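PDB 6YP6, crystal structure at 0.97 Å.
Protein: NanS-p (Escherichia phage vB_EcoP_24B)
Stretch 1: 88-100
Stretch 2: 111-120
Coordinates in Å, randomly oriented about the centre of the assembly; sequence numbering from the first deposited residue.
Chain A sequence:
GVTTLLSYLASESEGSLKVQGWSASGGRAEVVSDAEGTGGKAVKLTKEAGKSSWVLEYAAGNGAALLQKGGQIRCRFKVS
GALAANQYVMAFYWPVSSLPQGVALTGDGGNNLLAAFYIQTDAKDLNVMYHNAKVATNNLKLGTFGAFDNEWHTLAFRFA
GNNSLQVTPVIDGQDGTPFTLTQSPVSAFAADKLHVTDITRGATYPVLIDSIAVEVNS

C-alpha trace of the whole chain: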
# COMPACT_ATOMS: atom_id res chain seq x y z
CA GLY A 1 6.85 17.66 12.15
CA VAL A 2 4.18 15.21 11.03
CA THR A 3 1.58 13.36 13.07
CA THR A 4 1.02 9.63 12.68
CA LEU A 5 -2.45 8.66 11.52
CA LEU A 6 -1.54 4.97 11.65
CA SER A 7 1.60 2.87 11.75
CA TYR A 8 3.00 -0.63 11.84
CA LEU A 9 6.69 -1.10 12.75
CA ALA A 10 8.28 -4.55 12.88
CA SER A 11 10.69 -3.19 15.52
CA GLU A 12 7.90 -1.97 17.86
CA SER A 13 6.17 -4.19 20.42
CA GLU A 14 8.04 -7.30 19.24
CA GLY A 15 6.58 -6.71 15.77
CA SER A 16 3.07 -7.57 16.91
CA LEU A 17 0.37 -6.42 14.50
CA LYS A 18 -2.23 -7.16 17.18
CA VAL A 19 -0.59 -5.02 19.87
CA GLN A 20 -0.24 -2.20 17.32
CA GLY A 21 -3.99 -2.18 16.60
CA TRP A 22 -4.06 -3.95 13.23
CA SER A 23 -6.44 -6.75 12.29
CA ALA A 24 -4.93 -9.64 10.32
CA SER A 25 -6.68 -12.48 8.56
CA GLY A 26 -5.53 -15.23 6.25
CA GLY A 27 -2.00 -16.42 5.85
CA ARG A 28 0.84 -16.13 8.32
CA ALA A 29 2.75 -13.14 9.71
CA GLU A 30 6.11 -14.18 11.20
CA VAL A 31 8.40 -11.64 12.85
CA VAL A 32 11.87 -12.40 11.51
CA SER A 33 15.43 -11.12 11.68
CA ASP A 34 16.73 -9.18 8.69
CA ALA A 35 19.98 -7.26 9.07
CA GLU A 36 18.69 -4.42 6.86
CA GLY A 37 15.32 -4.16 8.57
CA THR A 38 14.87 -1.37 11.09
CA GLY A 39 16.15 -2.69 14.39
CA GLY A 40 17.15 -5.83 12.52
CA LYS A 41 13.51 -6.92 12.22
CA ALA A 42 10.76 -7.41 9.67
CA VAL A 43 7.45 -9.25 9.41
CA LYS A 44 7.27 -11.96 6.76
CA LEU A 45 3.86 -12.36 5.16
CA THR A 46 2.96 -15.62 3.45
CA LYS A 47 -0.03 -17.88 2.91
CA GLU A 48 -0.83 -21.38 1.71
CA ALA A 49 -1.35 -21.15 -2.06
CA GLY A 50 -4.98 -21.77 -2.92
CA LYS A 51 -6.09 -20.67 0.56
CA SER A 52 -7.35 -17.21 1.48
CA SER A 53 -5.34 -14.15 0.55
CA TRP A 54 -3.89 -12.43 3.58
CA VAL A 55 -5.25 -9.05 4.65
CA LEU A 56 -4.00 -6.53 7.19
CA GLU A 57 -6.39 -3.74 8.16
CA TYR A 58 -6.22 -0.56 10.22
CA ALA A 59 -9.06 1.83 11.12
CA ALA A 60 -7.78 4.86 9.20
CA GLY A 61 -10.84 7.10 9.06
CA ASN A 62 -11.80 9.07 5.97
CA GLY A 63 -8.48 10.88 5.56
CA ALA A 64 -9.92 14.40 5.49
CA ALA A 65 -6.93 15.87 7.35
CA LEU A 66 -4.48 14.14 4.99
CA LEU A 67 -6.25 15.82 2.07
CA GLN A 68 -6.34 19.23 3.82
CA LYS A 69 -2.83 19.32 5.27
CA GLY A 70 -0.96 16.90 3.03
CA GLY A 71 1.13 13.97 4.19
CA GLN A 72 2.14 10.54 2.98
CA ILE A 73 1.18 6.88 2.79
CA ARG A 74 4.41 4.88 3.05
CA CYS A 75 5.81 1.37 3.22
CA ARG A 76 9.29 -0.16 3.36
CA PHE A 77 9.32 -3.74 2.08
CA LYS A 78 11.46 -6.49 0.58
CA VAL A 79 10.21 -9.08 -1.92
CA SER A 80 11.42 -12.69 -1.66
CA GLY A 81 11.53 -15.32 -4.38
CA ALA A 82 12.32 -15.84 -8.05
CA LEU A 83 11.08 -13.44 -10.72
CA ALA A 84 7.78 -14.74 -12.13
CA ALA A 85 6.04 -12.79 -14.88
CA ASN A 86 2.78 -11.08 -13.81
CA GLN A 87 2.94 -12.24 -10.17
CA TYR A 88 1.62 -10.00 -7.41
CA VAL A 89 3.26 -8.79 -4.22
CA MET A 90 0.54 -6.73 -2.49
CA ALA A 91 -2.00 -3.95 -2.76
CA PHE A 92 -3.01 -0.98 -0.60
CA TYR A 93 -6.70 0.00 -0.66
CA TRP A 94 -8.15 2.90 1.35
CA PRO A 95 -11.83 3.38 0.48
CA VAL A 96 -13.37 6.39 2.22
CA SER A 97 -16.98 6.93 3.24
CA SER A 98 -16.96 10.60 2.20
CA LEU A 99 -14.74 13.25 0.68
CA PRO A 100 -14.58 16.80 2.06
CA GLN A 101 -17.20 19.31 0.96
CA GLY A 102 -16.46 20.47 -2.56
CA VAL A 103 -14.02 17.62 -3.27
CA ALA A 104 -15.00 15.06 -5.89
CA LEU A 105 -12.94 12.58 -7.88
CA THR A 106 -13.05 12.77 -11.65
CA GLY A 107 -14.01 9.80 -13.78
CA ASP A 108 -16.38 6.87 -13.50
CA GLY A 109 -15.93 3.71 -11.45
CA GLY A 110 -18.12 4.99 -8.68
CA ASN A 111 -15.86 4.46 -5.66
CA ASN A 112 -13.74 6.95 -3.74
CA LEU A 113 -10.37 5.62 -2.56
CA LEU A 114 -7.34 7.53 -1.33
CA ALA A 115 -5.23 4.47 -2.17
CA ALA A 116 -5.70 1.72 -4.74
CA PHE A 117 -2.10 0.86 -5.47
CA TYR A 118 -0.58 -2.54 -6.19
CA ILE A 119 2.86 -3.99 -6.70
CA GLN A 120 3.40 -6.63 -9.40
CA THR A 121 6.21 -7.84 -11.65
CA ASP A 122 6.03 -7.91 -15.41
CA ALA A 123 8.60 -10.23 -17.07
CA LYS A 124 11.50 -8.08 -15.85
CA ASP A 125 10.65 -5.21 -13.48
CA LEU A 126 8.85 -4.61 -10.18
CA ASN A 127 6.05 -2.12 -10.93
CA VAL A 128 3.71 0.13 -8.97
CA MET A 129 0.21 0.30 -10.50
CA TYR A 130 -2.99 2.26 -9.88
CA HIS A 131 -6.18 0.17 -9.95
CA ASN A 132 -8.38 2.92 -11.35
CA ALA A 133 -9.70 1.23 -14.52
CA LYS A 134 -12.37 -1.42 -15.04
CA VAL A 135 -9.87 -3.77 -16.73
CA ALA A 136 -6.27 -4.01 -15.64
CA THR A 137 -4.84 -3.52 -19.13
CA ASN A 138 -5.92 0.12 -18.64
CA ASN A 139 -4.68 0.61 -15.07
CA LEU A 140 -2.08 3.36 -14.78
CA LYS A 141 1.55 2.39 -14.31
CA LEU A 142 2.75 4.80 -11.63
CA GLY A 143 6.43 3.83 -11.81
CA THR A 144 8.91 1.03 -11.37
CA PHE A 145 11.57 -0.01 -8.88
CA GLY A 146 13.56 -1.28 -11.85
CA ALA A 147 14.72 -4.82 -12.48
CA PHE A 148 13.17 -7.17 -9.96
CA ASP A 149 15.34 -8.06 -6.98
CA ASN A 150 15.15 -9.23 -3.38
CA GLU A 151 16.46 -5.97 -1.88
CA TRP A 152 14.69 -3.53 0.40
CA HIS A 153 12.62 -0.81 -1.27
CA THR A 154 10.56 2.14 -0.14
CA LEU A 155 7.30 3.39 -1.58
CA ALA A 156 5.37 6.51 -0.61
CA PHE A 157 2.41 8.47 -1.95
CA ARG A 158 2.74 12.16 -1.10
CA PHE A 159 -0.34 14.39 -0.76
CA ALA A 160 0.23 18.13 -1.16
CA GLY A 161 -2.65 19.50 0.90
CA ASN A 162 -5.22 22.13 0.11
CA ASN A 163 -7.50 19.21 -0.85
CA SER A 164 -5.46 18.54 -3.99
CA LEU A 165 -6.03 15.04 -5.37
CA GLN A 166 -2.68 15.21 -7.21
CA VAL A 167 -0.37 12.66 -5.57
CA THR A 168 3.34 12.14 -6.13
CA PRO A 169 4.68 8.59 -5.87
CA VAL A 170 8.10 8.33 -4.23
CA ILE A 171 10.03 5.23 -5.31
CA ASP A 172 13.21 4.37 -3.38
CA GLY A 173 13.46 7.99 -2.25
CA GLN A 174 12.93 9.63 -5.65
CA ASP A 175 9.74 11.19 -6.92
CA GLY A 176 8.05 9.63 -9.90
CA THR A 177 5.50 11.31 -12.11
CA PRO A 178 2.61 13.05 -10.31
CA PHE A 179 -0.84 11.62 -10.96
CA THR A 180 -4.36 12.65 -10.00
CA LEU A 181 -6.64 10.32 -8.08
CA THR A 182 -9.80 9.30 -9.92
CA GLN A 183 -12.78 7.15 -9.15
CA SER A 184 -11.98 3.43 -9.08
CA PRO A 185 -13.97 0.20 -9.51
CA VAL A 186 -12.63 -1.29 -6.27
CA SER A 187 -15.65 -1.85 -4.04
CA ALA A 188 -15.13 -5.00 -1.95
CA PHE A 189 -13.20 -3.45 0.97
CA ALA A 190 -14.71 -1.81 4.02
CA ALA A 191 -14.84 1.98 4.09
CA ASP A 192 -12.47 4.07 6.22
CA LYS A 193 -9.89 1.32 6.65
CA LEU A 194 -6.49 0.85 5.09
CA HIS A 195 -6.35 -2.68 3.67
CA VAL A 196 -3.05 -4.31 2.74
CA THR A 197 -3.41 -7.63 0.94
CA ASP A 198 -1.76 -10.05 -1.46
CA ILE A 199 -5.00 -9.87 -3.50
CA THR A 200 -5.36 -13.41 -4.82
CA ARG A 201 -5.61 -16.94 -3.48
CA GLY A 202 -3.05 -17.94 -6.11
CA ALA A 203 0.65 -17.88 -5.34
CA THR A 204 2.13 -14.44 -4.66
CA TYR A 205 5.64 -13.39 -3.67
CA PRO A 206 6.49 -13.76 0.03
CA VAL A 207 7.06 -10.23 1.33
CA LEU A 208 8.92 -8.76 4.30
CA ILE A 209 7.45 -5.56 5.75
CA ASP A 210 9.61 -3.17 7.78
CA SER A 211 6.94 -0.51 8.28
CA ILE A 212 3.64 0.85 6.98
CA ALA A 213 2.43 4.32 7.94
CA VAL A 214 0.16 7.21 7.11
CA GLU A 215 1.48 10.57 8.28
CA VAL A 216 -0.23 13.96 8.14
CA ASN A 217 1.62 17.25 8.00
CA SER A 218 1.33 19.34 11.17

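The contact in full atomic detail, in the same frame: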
# COMPACT_ATOMS: atom_id res chain seq x y z
N TYR A 88 1.86 -11.08 -8.35
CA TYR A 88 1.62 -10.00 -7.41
C TYR A 88 2.48 -10.10 -6.16
O TYR A 88 2.82 -11.18 -5.70
CB TYR A 88 0.14 -9.98 -6.96
CG TYR A 88 -0.80 -9.68 -8.10
CD1 TYR A 88 -0.90 -8.41 -8.66
CD2 TYR A 88 -1.58 -10.69 -8.65
CE1 TYR A 88 -1.74 -8.16 -9.72
CE2 TYR A 88 -2.43 -10.46 -9.70
CZ TYR A 88 -2.50 -9.20 -10.25
OH TYR A 88 -3.35 -9.02 -11.31
N VAL A 89 2.76 -8.92 -5.58
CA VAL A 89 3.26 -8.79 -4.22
C VAL A 89 2.10 -8.41 -3.30
O VAL A 89 1.67 -9.22 -2.47
CB VAL A 89 4.41 -7.77 -4.11
CG1 VAL A 89 4.94 -7.73 -2.68
CG2 VAL A 89 5.53 -8.11 -5.09
N MET A 90 1.57 -7.20 -3.42
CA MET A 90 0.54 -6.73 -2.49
C MET A 90 -0.12 -5.48 -3.05
O MET A 90 0.40 -4.84 -3.97
CB MET A 90 1.15 -6.47 -1.11
CG MET A 90 2.16 -5.35 -1.08
SD MET A 90 2.99 -5.34 0.50
CE MET A 90 4.36 -4.26 0.14
N ALA A 91 -1.24 -5.14 -2.45
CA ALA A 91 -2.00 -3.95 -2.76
C ALA A 91 -2.37 -3.21 -1.48
O ALA A 91 -2.52 -3.81 -0.41
CB ALA A 91 -3.30 -4.29 -3.51
N PHE A 92 -2.56 -1.90 -1.63
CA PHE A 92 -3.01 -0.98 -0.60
C PHE A 92 -4.31 -0.34 -1.08
O PHE A 92 -4.32 0.36 -2.10
CB PHE A 92 -1.98 0.15 -0.40
CG PHE A 92 -0.64 -0.34 0.05
CD1 PHE A 92 0.28 -0.81 -0.87
CD2 PHE A 92 -0.28 -0.34 1.39
CE1 PHE A 92 1.52 -1.29 -0.46
CE2 PHE A 92 0.96 -0.84 1.80
CZ PHE A 92 1.85 -1.30 0.87
N TYR A 93 -5.40 -0.58 -0.35
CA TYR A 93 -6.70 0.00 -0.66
C TYR A 93 -7.17 0.81 0.54
O TYR A 93 -7.18 0.31 1.67
CB TYR A 93 -7.75 -1.07 -0.94
CG TYR A 93 -7.40 -2.04 -1.99
CD1 TYR A 93 -7.25 -1.65 -3.29
CD2 TYR A 93 -7.24 -3.39 -1.66
CE1 TYR A 93 -6.91 -2.59 -4.27
CE2 TYR A 93 -6.92 -4.32 -2.62
CZ TYR A 93 -6.75 -3.91 -3.92
OH TYR A 93 -6.44 -4.86 -4.88
N TRP A 94 -7.61 2.04 0.29
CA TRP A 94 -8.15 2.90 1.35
C TRP A 94 -9.43 3.54 0.83
O TRP A 94 -9.43 4.71 0.41
CB TRP A 94 -7.13 3.94 1.80
CG TRP A 94 -7.54 4.77 2.98
CD1 TRP A 94 -8.69 4.71 3.72
CD2 TRP A 94 -6.76 5.83 3.52
NE1 TRP A 94 -8.67 5.67 4.69
CE2 TRP A 94 -7.50 6.38 4.59
CE3 TRP A 94 -5.51 6.38 3.21
CZ2 TRP A 94 -7.02 7.44 5.34
CZ3 TRP A 94 -5.05 7.42 3.95
CH2 TRP A 94 -5.79 7.95 5.01
N PRO A 95 -10.53 2.79 0.82
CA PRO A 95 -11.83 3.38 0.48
C PRO A 95 -12.24 4.33 1.59
O PRO A 95 -11.97 4.06 2.77
CB PRO A 95 -12.77 2.17 0.38
CG PRO A 95 -12.04 1.02 1.00
CD PRO A 95 -10.64 1.38 1.26
N VAL A 96 -12.90 5.43 1.24
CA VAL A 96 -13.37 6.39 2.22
C VAL A 96 -14.87 6.59 2.08
O VAL A 96 -15.43 6.53 0.98
CB VAL A 96 -12.58 7.72 2.16
CG1 VAL A 96 -11.13 7.46 2.54
CG2 VAL A 96 -12.67 8.39 0.80
N SER A 97 -15.53 6.84 3.21
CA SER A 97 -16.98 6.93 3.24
C SER A 97 -17.50 8.30 2.80
O SER A 97 -18.69 8.43 2.52
CB SER A 97 -17.50 6.64 4.65
OG SER A 97 -16.93 7.54 5.57
N SER A 98 -16.62 9.30 2.74
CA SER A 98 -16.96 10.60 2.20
C SER A 98 -15.66 11.28 1.80
O SER A 98 -14.58 10.90 2.24
CB SER A 98 -17.72 11.46 3.22
OG SER A 98 -16.86 11.88 4.28
N LEU A 99 -15.79 12.28 0.95
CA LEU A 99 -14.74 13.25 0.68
C LEU A 99 -15.17 14.59 1.25
O LEU A 99 -16.35 14.83 1.50
CB LEU A 99 -14.51 13.37 -0.83
CG LEU A 99 -13.90 12.13 -1.48
CD1 LEU A 99 -13.94 12.24 -2.99
CD2 LEU A 99 -12.47 11.92 -1.00
N PRO A 100 -14.22 15.50 1.49
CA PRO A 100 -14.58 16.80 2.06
C PRO A 100 -15.54 17.56 1.15
O PRO A 100 -15.62 17.32 -0.05
CB PRO A 100 -13.23 17.52 2.17
CG PRO A 100 -12.20 16.42 2.22
CD PRO A 100 -12.76 15.32 1.36
N ASN A 111 -16.35 4.60 -7.03
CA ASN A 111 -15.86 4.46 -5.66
C ASN A 111 -14.71 5.42 -5.40
O ASN A 111 -13.83 5.61 -6.24
CB ASN A 111 -15.40 3.04 -5.36
CG ASN A 111 -16.48 2.03 -5.59
OD1 ASN A 111 -17.26 1.73 -4.69
ND2 ASN A 111 -16.55 1.50 -6.80
N ASN A 112 -14.74 5.99 -4.20
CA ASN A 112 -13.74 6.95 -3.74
C ASN A 112 -12.72 6.24 -2.85
O ASN A 112 -13.07 5.76 -1.76
CB ASN A 112 -14.41 8.05 -2.93
CG ASN A 112 -15.43 8.83 -3.72
OD1 ASN A 112 -15.25 9.10 -4.91
ND2 ASN A 112 -16.51 9.23 -3.05
N LEU A 113 -11.48 6.19 -3.32
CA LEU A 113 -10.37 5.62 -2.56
C LEU A 113 -9.20 6.59 -2.57
O LEU A 113 -8.87 7.16 -3.61
CB LEU A 113 -9.89 4.27 -3.13
CG LEU A 113 -10.89 3.13 -3.09
CD1 LEU A 113 -11.63 3.08 -4.42
CD2 LEU A 113 -10.26 1.80 -2.83
N LEU A 114 -8.57 6.75 -1.41
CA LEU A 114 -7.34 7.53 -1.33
C LEU A 114 -6.12 6.69 -1.67
O LEU A 114 -5.03 7.25 -1.88
CB LEU A 114 -7.17 8.15 0.05
CG LEU A 114 -8.29 9.11 0.47
CD1 LEU A 114 -7.98 9.66 1.85
CD2 LEU A 114 -8.50 10.22 -0.54
N ALA A 115 -6.28 5.37 -1.71
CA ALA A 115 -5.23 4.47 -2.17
C ALA A 115 -5.88 3.31 -2.89
O ALA A 115 -6.88 2.76 -2.42
CB ALA A 115 -4.42 3.93 -1.01
N ALA A 116 -5.30 2.93 -4.02
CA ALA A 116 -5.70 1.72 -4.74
C ALA A 116 -4.49 1.28 -5.57
O ALA A 116 -4.50 1.30 -6.80
CB ALA A 116 -6.93 1.94 -5.61
N PHE A 117 -3.41 0.98 -4.86
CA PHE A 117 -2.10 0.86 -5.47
C PHE A 117 -1.57 -0.55 -5.26
O PHE A 117 -1.63 -1.07 -4.14
CB PHE A 117 -1.13 1.85 -4.82
CG PHE A 117 -1.65 3.26 -4.75
CD1 PHE A 117 -2.22 3.86 -5.86
CD2 PHE A 117 -1.61 3.98 -3.57
CE1 PHE A 117 -2.72 5.17 -5.79
CE2 PHE A 117 -2.09 5.27 -3.50
CZ PHE A 117 -2.65 5.86 -4.60
N TYR A 118 -1.08 -1.18 -6.32
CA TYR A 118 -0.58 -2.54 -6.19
C TYR A 118 0.79 -2.68 -6.82
O TYR A 118 1.21 -1.90 -7.68
CB TYR A 118 -1.59 -3.58 -6.73
CG TYR A 118 -1.89 -3.51 -8.21
CD1 TYR A 118 -2.86 -2.64 -8.71
CD2 TYR A 118 -1.23 -4.33 -9.10
CE1 TYR A 118 -3.14 -2.60 -10.07
CE2 TYR A 118 -1.51 -4.30 -10.45
CZ TYR A 118 -2.46 -3.42 -10.93
OH TYR A 118 -2.76 -3.32 -12.27
N ILE A 119 1.48 -3.71 -6.35
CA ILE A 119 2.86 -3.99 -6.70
C ILE A 119 2.89 -5.37 -7.35
O ILE A 119 2.37 -6.34 -6.78
CB ILE A 119 3.76 -3.92 -5.45
CG1 ILE A 119 3.71 -2.54 -4.80
CG2 ILE A 119 5.18 -4.33 -5.80
CD1 ILE A 119 4.34 -2.50 -3.43
N GLN A 120 3.47 -5.45 -8.55
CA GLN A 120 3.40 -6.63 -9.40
C GLN A 120 4.64 -6.61 -10.29
O GLN A 120 5.10 -5.54 -10.68
CB GLN A 120 2.15 -6.53 -10.28
CG GLN A 120 1.90 -7.69 -11.22
CD GLN A 120 0.84 -7.40 -12.24
OE1 GLN A 120 0.60 -6.24 -12.59
NE2 GLN A 120 0.19 -8.45 -12.75
O HOH W 1 -17.24 7.76 -0.60

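Neighbouring antiparallel strands can absorb irregularities without giving up their hydrogen-bond ladder, and this pair in NanS-p is a compact example. The two strands run at 172° to each other, and the stretches together bury 993 Å².

Asn112 opens the contact. Its carbonyl O accepts a hydrogen bond from Val96 N at 3.0 Å, while a single water donates to Val96 O (2.7 Å) and accepts from Asn112 ND2 (2.9 Å), tying side chain to backbone where the protein leaves a gap. Leu113 stands opposite Pro95, a residue with no amide hydrogen to give; the pair is of the non-hydrogen-bonded kind, so none is required, and Leu113 CG packs 4.1 Å from Pro95 CB.

At Leu114 the chain turns a corner, and the register shifts by one residue in a beta bulge. Trp94 bonds to two consecutive residues: Leu114 N donates to Trp94 O and Trp94 N donates to Ala115 O, both at 2.9 Å. The price is Ala115 N, buried without a partner. The same corner brings Leu114 CD1 over the face of the indole, 4.0 Å from the centroid of the six-membered ring of Trp94 and nearly on its normal, a CH-pi contact.

Regular pairing resumes from Ala116 to Tyr118. Ala116 faces Tyr93, its small side chain meeting the tyrosine ring. Phe117 and Phe92 exchange two hydrogen bonds, Phe92 N to Phe117 O at 2.8 Å and Phe117 N to Phe92 O at 3.0 Å. Tyr118 packs its CB 3.7 Å from Ala91 CB.

Ile119 bonds to two consecutive residues, donating from N to Met90 O (2.8 Å) and accepting at O from Val89 N (2.9 Å), so the register slips by one again before Gln120 meets Tyr88. Ile119 CD1 lies 4.0 Å from Met90 CE and reaches the edge of the Phe92 ring. Gln120 closes the ladder opposite Tyr88, with NE2 3.6 Å from Tyr88 CE1.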